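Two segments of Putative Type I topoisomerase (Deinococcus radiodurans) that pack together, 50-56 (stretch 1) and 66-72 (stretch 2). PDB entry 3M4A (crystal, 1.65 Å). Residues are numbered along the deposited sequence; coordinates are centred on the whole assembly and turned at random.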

# COMPACT_ATOMS: atom_id res chain seq x y z
N ALA A 50 -13.41 15.84 25.12
CA ALA A 50 -13.08 14.76 26.05
C ALA A 50 -11.88 13.93 25.59
O ALA A 50 -11.32 13.16 26.38
N TYR A 51 -11.49 14.06 24.32
CA TYR A 51 -10.29 13.39 23.80
C TYR A 51 -9.05 13.82 24.58
O TYR A 51 -8.91 14.99 24.94
N GLN A 52 -8.16 12.86 24.83
CA GLN A 52 -6.98 13.10 25.66
C GLN A 52 -5.72 13.10 24.81
O GLN A 52 -5.65 12.41 23.79
N ASP A 53 -4.73 13.87 25.25
CA ASP A 53 -3.46 14.05 24.53
C ASP A 53 -3.70 14.26 23.03
O ASP A 53 -3.27 13.48 22.18
N VAL A 54 -4.42 15.34 22.72
CA VAL A 54 -4.77 15.68 21.35
C VAL A 54 -3.60 16.41 20.67
O VAL A 54 -2.99 17.30 21.26
N TYR A 55 -3.28 15.98 19.45
CA TYR A 55 -2.28 16.64 18.60
C TYR A 55 -2.98 17.18 17.36
O TYR A 55 -3.92 16.57 16.85
N VAL A 56 -2.51 18.33 16.88
CA VAL A 56 -3.13 19.00 15.74
C VAL A 56 -2.05 19.42 14.73
O VAL A 56 -0.93 19.76 15.12
N ALA A 66 -5.84 16.08 12.85
CA ALA A 66 -5.71 15.91 14.30
C ALA A 66 -5.83 14.45 14.75
O ALA A 66 -6.50 13.64 14.09
N PHE A 67 -5.18 14.12 15.87
CA PHE A 67 -5.29 12.80 16.49
C PHE A 67 -5.16 12.84 18.03
O PHE A 67 -4.40 13.63 18.58
N GLY A 68 -5.92 11.96 18.70
CA GLY A 68 -5.87 11.84 20.15
C GLY A 68 -6.41 10.50 20.62
O GLY A 68 -6.53 9.56 19.82
N ARG A 69 -6.74 10.41 21.91
CA ARG A 69 -7.20 9.15 22.51
C ARG A 69 -8.48 9.33 23.32
O ARG A 69 -8.61 10.28 24.10
N ASP A 70 -9.42 8.41 23.14
CA ASP A 70 -10.64 8.37 23.94
C ASP A 70 -10.36 7.67 25.27
O ASP A 70 -9.24 7.22 25.52
N ALA A 71 -11.38 7.59 26.13
CA ALA A 71 -11.23 6.98 27.46
C ALA A 71 -10.65 5.56 27.38
O ALA A 71 -9.77 5.21 28.18
N ALA A 72 -11.13 4.77 26.43
CA ALA A 72 -10.64 3.40 26.25
C ALA A 72 -9.19 3.39 25.75
O ALA A 72 -8.66 2.35 25.38

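The two stretches run antiparallel, and four main-chain hydrogen bonds hold them together in two reciprocal pairs, Gln-52 with Arg-69 and Tyr-55 with Phe-67. Between these pairs the register slips by one residue in a beta bulge.

At the start of stretch 1, Ala-50 makes no contact with the other segment. Tyr-51 (chi1 m) sends its CA-to-CB bond sideways, and its closest approach is through the main chain: its CA lies 3.5 Å from Arg-69 O, a CA-H...O contact beside the conventional hydrogen bond in which Gln-52 N donates to the same Arg-69 O at 2.7 Å. The return bond runs from Arg-69 N to Gln-52 O, 3.0 Å. Gln-52 (m, t, chi3 41°) shares a sheet face with Arg-69, whose side chain is m, t, t with chi4 at -78°. The end of the glutamine reaches along stretch 2 to the turn beyond the strand, where NE2 sits 3.7 Å from Ala-71 CA and 4.0 Å from Asp-70 O. The side chain of Asp-70 (p) starts away from stretch 1, and its OD2 is hydrogen-bonded elsewhere in the structure.

Asp-53 (t) occupies the corner with phi/psi of 45/61°, and its side chain comes no nearer to stretch 2 than 5.6 Å, from Asp-53 CB to Arg-69 CD. The carbonyl oxygen of Asp-53 instead lies 3.7 Å from Gly-68 CA. Val-54 (t) is buried, with its CA-to-CB bond sideways; its CA lies 4.2 Å from Gly-68 CA. An ideal CB on Gly-68 would point toward stretch 1 and come within 3.0 Å of Val-54 CG2 and 3.2 Å of Gln-52 O, so there is little room for a side chain at this position. Val-54 CA also makes a CA-H...O contact with Phe-67 O at 3.5 Å.

Tyr-55 and Phe-67 form the main side-chain contact. Their backbones pair through Tyr-55 N to Phe-67 O at 2.7 Å and Phe-67 N to Tyr-55 O at 2.9 Å, which places both side chains on the same face. With Tyr-55 in m and Phe-67 in p, the phenylalanine ring comes to lie under Tyr-55 CB: this CB lies over its face, 3.5 Å from Phe-67 CZ, in a CH-pi contact. The two ring planes are inclined by just 3°, but with centroids 5.1 Å apart they are slid past one another and barely overlap.

On the other face, Val-56 (t) meets Ala-66 in a looser apolar contact, with Val-56 CG2 4.2 Å from Ala-66 CB.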

# COMPACT_ATOMS: atom_id res chain seq x y z
CB ALA A 50 -14.29 13.86 26.26
CB TYR A 51 -10.10 13.70 22.31
CG TYR A 51 -11.01 12.95 21.34
CD1 TYR A 51 -12.11 12.21 21.79
CD2 TYR A 51 -10.79 13.02 19.97
CE1 TYR A 51 -12.94 11.54 20.89
CE2 TYR A 51 -11.61 12.36 19.07
CZ TYR A 51 -12.69 11.62 19.53
OH TYR A 51 -13.49 10.98 18.62
CB GLN A 52 -6.88 12.01 26.74
CG GLN A 52 -8.19 11.73 27.47
CD GLN A 52 -8.05 10.62 28.50
OE1 GLN A 52 -7.05 10.55 29.22
NE2 GLN A 52 -9.05 9.74 28.57
CB ASP A 53 -2.52 12.86 24.79
CG ASP A 53 -1.04 13.23 24.64
OD1 ASP A 53 -0.71 14.42 24.47
OD2 ASP A 53 -0.19 12.30 24.70
CB VAL A 54 -6.04 16.56 21.29
CG1 VAL A 54 -6.30 17.06 19.87
CG2 VAL A 54 -7.25 15.78 21.81
CB TYR A 55 -1.18 15.67 18.19
CG TYR A 55 -0.18 15.32 19.28
CD1 TYR A 55 -0.55 14.51 20.35
CD2 TYR A 55 1.13 15.78 19.22
CE1 TYR A 55 0.36 14.18 21.35
CE2 TYR A 55 2.05 15.46 20.21
CZ TYR A 55 1.66 14.66 21.27
OH TYR A 55 2.57 14.33 22.26
CB VAL A 56 -3.93 20.24 16.20
CG1 VAL A 56 -4.65 20.88 15.02
CG2 VAL A 56 -4.93 19.85 17.29
CB ALA A 66 -6.75 16.76 15.03
CB PHE A 67 -4.27 11.81 15.88
CG PHE A 67 -2.83 12.12 16.21
CD1 PHE A 67 -2.25 11.63 17.38
CD2 PHE A 67 -2.04 12.86 15.35
CE1 PHE A 67 -0.92 11.90 17.69
CE2 PHE A 67 -0.71 13.12 15.64
CZ PHE A 67 -0.15 12.65 16.81
CB ARG A 69 -6.11 8.55 23.39
CG ARG A 69 -4.96 7.95 22.61
CD ARG A 69 -3.79 7.59 23.52
NE ARG A 69 -2.56 7.36 22.76
CZ ARG A 69 -2.27 6.25 22.08
NH1 ARG A 69 -3.13 5.23 22.04
NH2 ARG A 69 -1.12 6.16 21.43
CB ASP A 70 -11.80 7.69 23.17
CG ASP A 70 -11.54 6.22 22.85
OD1 ASP A 70 -10.68 5.58 23.49
OD2 ASP A 70 -12.22 5.69 21.95
CB ALA A 71 -12.57 6.97 28.19
CB ALA A 72 -11.54 2.64 25.28